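RidA family protein (Psychrobacter sp. MES7-P7E, PDB 6L8P) probably hydrolyses reactive enamine and imine intermediates, releasing ammonia, as a trimeric RidA-family deaminase from an Antarctic bacterium. Local coordinates at residues A[29-35]-A[56-61]; A[71-76]-A[111-116]; A[91-97]-A[139-145]. The protein carries 1 engineered substitution. One frame throughout, in Å; residues are numbered along the deposited sequence.

Interaction 1: A[29-35]-A[56-61]; sequences DKAPAAV and FDPETM. Engineered in segment 56-61: Glu59 (natural residue Asp).
Three successive torsions of Met61 near -60° bend its side chain back on itself, bringing SD to Pro32 and CE to Val35. Val35 meets the methyl with CG1, the branch that lies beside its backbone N and anti to its carbonyl carbon (chi1 -59°). Val35 CG1 and Met61 CE are 3.5 Å apart, tighter than usual for two carbons. Val35 CG1 also reaches Phe56 CE2 at 3.9 Å, coming obliquely to the ring, while Met61 CE sits above one face of that ring, toward its rim. The sulfur completes the cluster, with Met61 SD 3.7 Å from Pro32 CB.

The Pro32 ring is wedged against the start of the other segment. Pro32 CG packs against Phe56 CB at 3.8 Å, and Pro32 N lies 3.5 Å from Pro58 CB, so two proline rings meet where the backbones come closest. Pro58 CG also touches the carbonyl oxygen of Lys30. The two segments are loops of the RidA fold, one between strands 23-26 and 41-44, the other between strand 47-54 and helix 67-84. The second is shaped by an Asx turn, in which Asp57 OD1 accepts from the backbone N of Glu59, an engineered residue, and also from that of Thr60.

No direct hydrogen bond joins the loops; two waters bridge them instead. Both donate to Pro58 O. One also donates to Asp29 O, and the other accepts from Ala33 N, 3.0 Å from the water oxygen. Pro32 and Pro58 further rest on helix 67-84, through Asn77 and Gln73. Val35 packs on Phe105 of the second subunit, and the nearest atoms of its side chain and a bound malonate ion, probably from the crystallisation liquor, are about 3 Å apart.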
# COMPACT_ATOMS: atom_id res chain seq x y z
N ASP A 29 -3.97 5.69 -23.95
CA ASP A 29 -4.53 7.04 -23.97
C ASP A 29 -5.94 7.12 -23.40
O ASP A 29 -6.47 8.23 -23.27
CB ASP A 29 -4.56 7.57 -25.41
CG ASP A 29 -3.19 7.62 -26.04
OD1 ASP A 29 -2.20 7.90 -25.32
OD2 ASP A 29 -3.10 7.38 -27.26
N LYS A 30 -6.59 5.98 -23.08
CA LYS A 30 -7.91 6.02 -22.49
C LYS A 30 -7.88 6.26 -20.99
O LYS A 30 -8.93 6.39 -20.38
CB LYS A 30 -8.65 4.73 -22.81
CG LYS A 30 -8.90 4.63 -24.33
CD LYS A 30 -9.37 3.26 -24.79
CE LYS A 30 -10.40 3.43 -25.90
NZ LYS A 30 -9.80 3.24 -27.25
N ALA A 31 -6.70 6.29 -20.39
CA ALA A 31 -6.58 6.69 -19.00
C ALA A 31 -5.70 7.93 -18.90
O ALA A 31 -4.96 8.26 -19.84
CB ALA A 31 -5.98 5.56 -18.15
N PRO A 32 -5.78 8.66 -17.79
CA PRO A 32 -4.99 9.91 -17.67
C PRO A 32 -3.49 9.66 -17.80
O PRO A 32 -2.94 8.67 -17.29
CB PRO A 32 -5.34 10.43 -16.27
CG PRO A 32 -6.72 9.80 -15.96
CD PRO A 32 -6.63 8.43 -16.61
N ALA A 33 -2.81 10.61 -18.43
CA ALA A 33 -1.35 10.57 -18.39
C ALA A 33 -0.87 10.70 -16.96
O ALA A 33 -1.51 11.35 -16.13
CB ALA A 33 -0.78 11.73 -19.21
N ALA A 34 0.28 10.09 -16.66
CA ALA A 34 0.82 10.22 -15.31
C ALA A 34 1.07 11.68 -14.97
O ALA A 34 1.57 12.43 -15.82
CB ALA A 34 2.12 9.42 -15.22
N VAL A 35 0.77 12.09 -13.74
CA VAL A 35 1.03 13.46 -13.29
C VAL A 35 2.33 13.54 -12.51
O VAL A 35 2.63 14.56 -11.89
CB VAL A 35 -0.13 14.04 -12.46
CG1 VAL A 35 -1.41 14.04 -13.33
CG2 VAL A 35 -0.39 13.24 -11.20
N PHE A 56 -9.51 12.17 -12.80
CA PHE A 56 -9.30 13.03 -13.96
C PHE A 56 -10.07 12.53 -15.17
O PHE A 56 -10.06 11.33 -15.49
CB PHE A 56 -7.82 13.04 -14.38
CG PHE A 56 -6.89 13.63 -13.39
CD1 PHE A 56 -6.92 14.98 -13.07
CD2 PHE A 56 -5.90 12.83 -12.87
CE1 PHE A 56 -5.98 15.51 -12.13
CE2 PHE A 56 -4.95 13.33 -11.95
CZ PHE A 56 -5.01 14.68 -11.57
N ASP A 57 -10.66 13.45 -15.92
CA ASP A 57 -11.00 13.15 -17.32
C ASP A 57 -9.70 12.91 -18.10
O ASP A 57 -8.77 13.73 -18.00
CB ASP A 57 -11.76 14.38 -17.84
CG ASP A 57 -12.13 14.30 -19.32
OD1 ASP A 57 -11.32 13.92 -20.19
OD2 ASP A 57 -13.23 14.82 -19.62
N PRO A 58 -9.54 11.77 -18.78
CA PRO A 58 -8.22 11.46 -19.36
C PRO A 58 -7.83 12.37 -20.51
O PRO A 58 -6.65 12.40 -20.86
CB PRO A 58 -8.35 10.00 -19.82
CG PRO A 58 -9.83 9.77 -19.90
CD PRO A 58 -10.48 10.62 -18.88
N GLU A 59 -8.77 13.09 -21.11
CA GLU A 59 -8.38 13.99 -22.19
C GLU A 59 -8.03 15.37 -21.67
O GLU A 59 -7.05 15.99 -22.11
CB GLU A 59 -9.51 14.10 -23.21
CG GLU A 59 -9.72 12.81 -23.98
CD GLU A 59 -8.96 12.80 -25.29
OE1 GLU A 59 -8.78 13.89 -25.88
OE2 GLU A 59 -8.52 11.71 -25.72
N THR A 60 -8.81 15.86 -20.72
CA THR A 60 -8.62 17.23 -20.28
C THR A 60 -7.69 17.34 -19.09
O THR A 60 -7.23 18.46 -18.78
CB THR A 60 -9.94 17.90 -19.90
OG1 THR A 60 -10.44 17.31 -18.67
CG2 THR A 60 -10.99 17.80 -21.03
N MET A 61 -7.45 16.21 -18.40
CA MET A 61 -6.70 16.18 -17.13
C MET A 61 -7.29 17.09 -16.07
O MET A 61 -6.58 17.53 -15.16
CB MET A 61 -5.21 16.50 -17.34
CG MET A 61 -4.52 15.49 -18.29
SD MET A 61 -4.58 13.81 -17.53
CE MET A 61 -3.70 14.05 -15.97
O HOH W 1 -5.65 10.87 -23.33
O HOH W 2 -4.01 12.24 -20.64

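Interaction 2: A[71-76]-A[111-116]; sequences AEQVFE and VFVANL
Helix segments 71-76 and 111-115 run in roughly the same direction, their axes 36° apart and 10.4 Å from each other at closest approach, with Phe75 and Val111 filling much of the space between them. The far edge of the Phe75 ring drives into the face of Phe112 in a T-shaped stack. The planes stand at 89°, and Phe75 CZ comes within 3.5 Å of Phe112 CD1. Asn115 lies over one face of the Phe75 ring: its CB makes a CH-pi contact, 4.0 Å from the Phe75 ring centroid, and its amide plane runs almost parallel to the ring. That amide is steadied from within its own helix, because Asn115 ND2 donates a nearly straight bond to Val111 O at 2.9 Å.

Val111 presents CG1, placed anti to its backbone N (chi1 171°), to Phe75 CD2 at 3.7 Å and to Ala71 CB at 4.1 Å. Leu116, the first residue to leave helical geometry, adds CD2 near Phe75 CE1, approaching that ring obliquely.

Both helices lie on the same side of the sheet, forming the two-helix layer of the RidA fold. Val74 and Phe112 both rest on Ile139 of strand 137-144, Phe112 also touches Val97 of strand 92-99 and makes a cation-pi contact with Arg123 of strand 122-127, and Leu116 packs on Phe95.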
# COMPACT_ATOMS: atom_id res chain seq x y z
N ALA A 71 -15.05 9.40 -8.09
CA ALA A 71 -14.93 7.95 -7.86
C ALA A 71 -15.35 7.14 -9.10
O ALA A 71 -14.69 6.14 -9.46
CB ALA A 71 -15.78 7.54 -6.65
N GLU A 72 -16.45 7.54 -9.76
CA GLU A 72 -16.85 6.89 -10.99
C GLU A 72 -15.77 7.01 -12.05
O GLU A 72 -15.51 6.06 -12.79
CB GLU A 72 -18.17 7.48 -11.48
CG GLU A 72 -19.30 7.15 -10.52
CD GLU A 72 -20.63 7.85 -10.82
OE1 GLU A 72 -20.63 8.86 -11.56
OE2 GLU A 72 -21.67 7.38 -10.31
N GLN A 73 -15.15 8.20 -12.15
CA GLN A 73 -14.10 8.42 -13.13
C GLN A 73 -12.86 7.59 -12.80
O GLN A 73 -12.22 7.05 -13.70
CB GLN A 73 -13.76 9.91 -13.18
CG GLN A 73 -12.69 10.26 -14.26
CD GLN A 73 -13.24 10.04 -15.67
OE1 GLN A 73 -14.29 10.61 -16.01
NE2 GLN A 73 -12.63 9.15 -16.43
N VAL A 74 -12.53 7.45 -11.51
CA VAL A 74 -11.41 6.59 -11.13
C VAL A 74 -11.65 5.18 -11.62
O VAL A 74 -10.75 4.54 -12.18
CB VAL A 74 -11.21 6.61 -9.60
CG1 VAL A 74 -10.29 5.45 -9.17
CG2 VAL A 74 -10.61 7.93 -9.13
N PHE A 75 -12.89 4.68 -11.45
CA PHE A 75 -13.19 3.34 -11.96
C PHE A 75 -13.06 3.25 -13.48
O PHE A 75 -12.54 2.27 -14.01
CB PHE A 75 -14.58 2.88 -11.48
CG PHE A 75 -14.52 2.08 -10.19
CD1 PHE A 75 -14.11 0.76 -10.19
CD2 PHE A 75 -14.78 2.70 -8.99
CE1 PHE A 75 -14.02 0.02 -8.96
CE2 PHE A 75 -14.69 2.02 -7.78
CZ PHE A 75 -14.32 0.65 -7.77
N GLU A 76 -13.50 4.29 -14.22
CA GLU A 76 -13.31 4.25 -15.67
C GLU A 76 -11.83 4.23 -16.05
O GLU A 76 -11.40 3.51 -16.97
CB GLU A 76 -14.01 5.46 -16.31
CG GLU A 76 -15.54 5.42 -16.15
CD GLU A 76 -16.13 4.10 -16.69
OE1 GLU A 76 -15.73 3.69 -17.81
OE2 GLU A 76 -16.98 3.47 -16.01
N VAL A 111 -20.41 3.05 -5.20
CA VAL A 111 -19.76 3.06 -6.50
C VAL A 111 -19.06 1.74 -6.75
O VAL A 111 -19.08 1.22 -7.87
CB VAL A 111 -18.78 4.26 -6.56
CG1 VAL A 111 -17.91 4.20 -7.82
CG2 VAL A 111 -19.58 5.58 -6.51
N PHE A 112 -18.50 1.13 -5.68
CA PHE A 112 -17.89 -0.18 -5.82
C PHE A 112 -18.92 -1.21 -6.29
O PHE A 112 -18.66 -1.95 -7.27
CB PHE A 112 -17.27 -0.63 -4.48
CG PHE A 112 -15.80 -0.29 -4.36
CD1 PHE A 112 -15.37 1.02 -4.44
CD2 PHE A 112 -14.88 -1.30 -4.16
CE1 PHE A 112 -14.00 1.32 -4.33
CE2 PHE A 112 -13.52 -1.02 -4.04
CZ PHE A 112 -13.08 0.32 -4.17
N VAL A 113 -20.11 -1.20 -5.66
CA VAL A 113 -21.14 -2.17 -6.03
C VAL A 113 -21.56 -1.96 -7.47
O VAL A 113 -21.75 -2.92 -8.23
CB VAL A 113 -22.35 -2.06 -5.07
CG1 VAL A 113 -23.57 -2.82 -5.67
CG2 VAL A 113 -22.01 -2.59 -3.69
N ALA A 114 -21.64 -0.70 -7.89
CA ALA A 114 -22.10 -0.41 -9.25
C ALA A 114 -21.09 -0.87 -10.29
O ALA A 114 -21.47 -1.18 -11.43
CB ALA A 114 -22.37 1.08 -9.40
N ASN A 115 -19.81 -0.94 -9.93
CA ASN A 115 -18.78 -1.20 -10.91
C ASN A 115 -18.20 -2.60 -10.86
O ASN A 115 -17.42 -2.95 -11.75
CB ASN A 115 -17.64 -0.16 -10.75
CG ASN A 115 -17.98 1.18 -11.36
OD1 ASN A 115 -17.78 1.37 -12.56
ND2 ASN A 115 -18.50 2.11 -10.57
N LEU A 116 -18.53 -3.39 -9.84
CA LEU A 116 -17.85 -4.66 -9.60
C LEU A 116 -18.90 -5.74 -9.43
O LEU A 116 -20.01 -5.46 -8.97
CB LEU A 116 -16.98 -4.63 -8.31
CG LEU A 116 -15.85 -3.59 -8.32
CD1 LEU A 116 -15.32 -3.46 -6.88
CD2 LEU A 116 -14.74 -3.96 -9.30

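Interaction 3: A[91-97]-A[139-145]; sequences DVVKFNV and IESILYI
Val92 to Val97 pairs antiparallel with Ile139 to Leu143, joining neighbouring strands of the mixed sheet in the RidA fold, and a classic beta bulge interrupts the pairing where Val93 and Lys94 both face Ile142. Six backbone hydrogen bonds hold the strands. At the bulge Ile142 O accepts two of them, from Val93 N at 2.8 Å and from Lys94 N at 3.3 Å. Ile142 N in turn donates to Lys94 O, and beyond the bulge Asn96 and Glu140 form a regular hydrogen-bonded pair, while Asp91 O takes the N-H of Tyr144 at the other end.

Lys94, Asn96 and Glu140 share with Ile142 the face turned toward other subunits. Asn96 and Glu140 point the same way, and Asn96 OD1 lies 3.2 Å from Glu140 OE2, an acceptor pair without a bond. Glu140 OE1 finds its partners across the trimer, in a salt bridge with Lys94 of the second subunit and a hydrogen bond with Asn96 of the second subunit. Lys94 makes the equivalent bridge to Glu140 of the third subunit. The Asp91 carboxylate lies beside Ile145 and accepts from Ser88 N through OD2. With an alanine in place of Asp91, Ser88 N is likely to lose that acceptor and a gap to open beside Ile145.

Apolar contacts gather at the bulge and on the opposite face. Val93 uses both methyls, CG1 against Tyr144 CB and CG2 against Ile142 CG2 at 3.9 Å, whereas Val92 CG2 meets Leu143 CD1 at 3.7 Å. With CG1 turned beside the backbone N (chi1 -59°), Ile139 CG2 lies anti to that N and packs 3.5 Å from Phe95 CD1. Glu140 O and Ser141 OG lie at the edge of the Phe95 ring, and Val92 CG1 sits 3.5 Å above the ring plane, over its centre.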
# COMPACT_ATOMS: atom_id res chain seq x y z
N ASP A 91 -10.48 -8.99 -12.68
CA ASP A 91 -9.19 -9.55 -12.33
C ASP A 91 -8.54 -8.84 -11.15
O ASP A 91 -7.50 -9.30 -10.68
CB ASP A 91 -8.22 -9.46 -13.51
CG ASP A 91 -8.72 -10.26 -14.72
OD1 ASP A 91 -9.07 -11.44 -14.50
OD2 ASP A 91 -8.81 -9.72 -15.83
N VAL A 92 -9.15 -7.76 -10.64
CA VAL A 92 -8.55 -7.09 -9.48
C VAL A 92 -8.61 -8.03 -8.28
O VAL A 92 -9.67 -8.58 -7.97
CB VAL A 92 -9.27 -5.77 -9.19
CG1 VAL A 92 -8.65 -5.09 -7.93
CG2 VAL A 92 -9.14 -4.82 -10.43
N VAL A 93 -7.47 -8.15 -7.58
CA VAL A 93 -7.40 -8.89 -6.32
C VAL A 93 -7.27 -7.99 -5.12
O VAL A 93 -7.66 -8.41 -4.01
CB VAL A 93 -6.26 -9.93 -6.34
CG1 VAL A 93 -6.55 -11.02 -7.43
CG2 VAL A 93 -4.87 -9.32 -6.51
N LYS A 94 -6.79 -6.75 -5.29
CA LYS A 94 -6.65 -5.85 -4.14
C LYS A 94 -6.81 -4.42 -4.63
O LYS A 94 -6.20 -4.05 -5.64
CB LYS A 94 -5.28 -6.04 -3.44
CG LYS A 94 -4.90 -5.01 -2.37
CD LYS A 94 -5.71 -5.20 -1.13
CE LYS A 94 -5.35 -4.14 -0.03
NZ LYS A 94 -3.86 -4.09 0.28
N PHE A 95 -7.64 -3.66 -3.94
CA PHE A 95 -7.73 -2.20 -4.10
C PHE A 95 -7.20 -1.52 -2.84
O PHE A 95 -7.50 -1.95 -1.72
CB PHE A 95 -9.19 -1.76 -4.28
CG PHE A 95 -9.76 -1.96 -5.65
CD1 PHE A 95 -9.13 -1.42 -6.78
CD2 PHE A 95 -10.96 -2.68 -5.81
CE1 PHE A 95 -9.70 -1.58 -8.04
CE2 PHE A 95 -11.55 -2.83 -7.06
CZ PHE A 95 -10.91 -2.29 -8.19
N ASN A 96 -6.51 -0.39 -3.01
CA ASN A 96 -6.14 0.45 -1.87
C ASN A 96 -6.76 1.80 -2.11
O ASN A 96 -6.45 2.47 -3.10
CB ASN A 96 -4.63 0.57 -1.76
CG ASN A 96 -4.19 1.03 -0.42
OD1 ASN A 96 -3.85 2.20 -0.23
ND2 ASN A 96 -4.18 0.12 0.54
N VAL A 97 -7.65 2.21 -1.21
CA VAL A 97 -8.42 3.44 -1.39
C VAL A 97 -7.92 4.51 -0.43
O VAL A 97 -7.83 4.27 0.79
CB VAL A 97 -9.90 3.20 -1.13
CG1 VAL A 97 -10.68 4.49 -1.32
CG2 VAL A 97 -10.45 2.08 -2.08
N ILE A 139 -7.31 5.56 -6.01
CA ILE A 139 -7.42 4.11 -5.83
C ILE A 139 -6.29 3.46 -6.59
O ILE A 139 -6.10 3.74 -7.77
CB ILE A 139 -8.78 3.58 -6.30
CG1 ILE A 139 -9.91 4.27 -5.51
CG2 ILE A 139 -8.81 2.03 -6.16
CD1 ILE A 139 -11.34 3.73 -5.84
N GLU A 140 -5.54 2.58 -5.90
CA GLU A 140 -4.49 1.74 -6.48
C GLU A 140 -5.03 0.33 -6.64
O GLU A 140 -5.90 -0.08 -5.87
CB GLU A 140 -3.30 1.65 -5.57
CG GLU A 140 -2.71 2.94 -5.14
CD GLU A 140 -2.01 2.75 -3.80
OE1 GLU A 140 -1.07 1.90 -3.71
OE2 GLU A 140 -2.40 3.42 -2.81
N SER A 141 -4.48 -0.43 -7.60
CA SER A 141 -5.05 -1.75 -7.87
C SER A 141 -3.96 -2.76 -8.14
O SER A 141 -2.92 -2.42 -8.72
CB SER A 141 -5.94 -1.75 -9.12
OG SER A 141 -6.77 -0.62 -9.13
N ILE A 142 -4.20 -4.02 -7.76
CA ILE A 142 -3.36 -5.14 -8.16
C ILE A 142 -4.29 -6.14 -8.81
O ILE A 142 -5.34 -6.45 -8.24
CB ILE A 142 -2.62 -5.78 -6.98
CG1 ILE A 142 -1.68 -4.73 -6.34
CG2 ILE A 142 -1.81 -7.03 -7.47
CD1 ILE A 142 -0.95 -5.24 -5.04
N LEU A 143 -3.90 -6.61 -10.01
CA LEU A 143 -4.63 -7.62 -10.78
C LEU A 143 -3.89 -8.94 -10.76
O LEU A 143 -2.65 -8.98 -10.73
CB LEU A 143 -4.78 -7.23 -12.26
CG LEU A 143 -5.86 -6.21 -12.60
CD1 LEU A 143 -5.76 -4.91 -11.89
CD2 LEU A 143 -5.81 -5.98 -14.12
N TYR A 144 -4.66 -10.03 -10.87
CA TYR A 144 -4.13 -11.32 -11.27
C TYR A 144 -4.98 -11.78 -12.45
O TYR A 144 -6.18 -12.04 -12.29
CB TYR A 144 -4.14 -12.31 -10.10
CG TYR A 144 -3.43 -13.59 -10.45
CD1 TYR A 144 -4.11 -14.61 -11.08
CD2 TYR A 144 -2.09 -13.77 -10.15
CE1 TYR A 144 -3.46 -15.79 -11.41
CE2 TYR A 144 -1.44 -14.94 -10.47
CZ TYR A 144 -2.13 -15.95 -11.11
OH TYR A 144 -1.48 -17.12 -11.43
N ILE A 145 -4.38 -11.79 -13.63
CA ILE A 145 -5.14 -12.10 -14.85
C ILE A 145 -5.12 -13.62 -15.13
O ILE A 145 -4.04 -14.18 -15.29
CB ILE A 145 -4.59 -11.31 -16.04
CG1 ILE A 145 -4.72 -9.80 -15.78
CG2 ILE A 145 -5.39 -11.67 -17.30
CD1 ILE A 145 -4.12 -8.89 -16.90
O HOH W 3 -4.59 4.94 -2.69

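Interaction 3 lies within the sheet and interaction 2 on one of its faces, where Phe112 meets Phe95 and makes a shared apolar core. Interaction 1 is more peripheral, joining two loops about 19 Å, centre to centre, from interaction 3 without touching it. Helix 67-84 connects it to interaction 2, because Gln73 packs against Phe56 and Pro58. The chemistry follows position: backbone bonds dominate between the strands, aromatic and CH-pi contacts between the helices, and proline, methionine and water-bridged contacts between the loops. Interactions 2 and 3 both meet the third subunit, and interaction 1 the second.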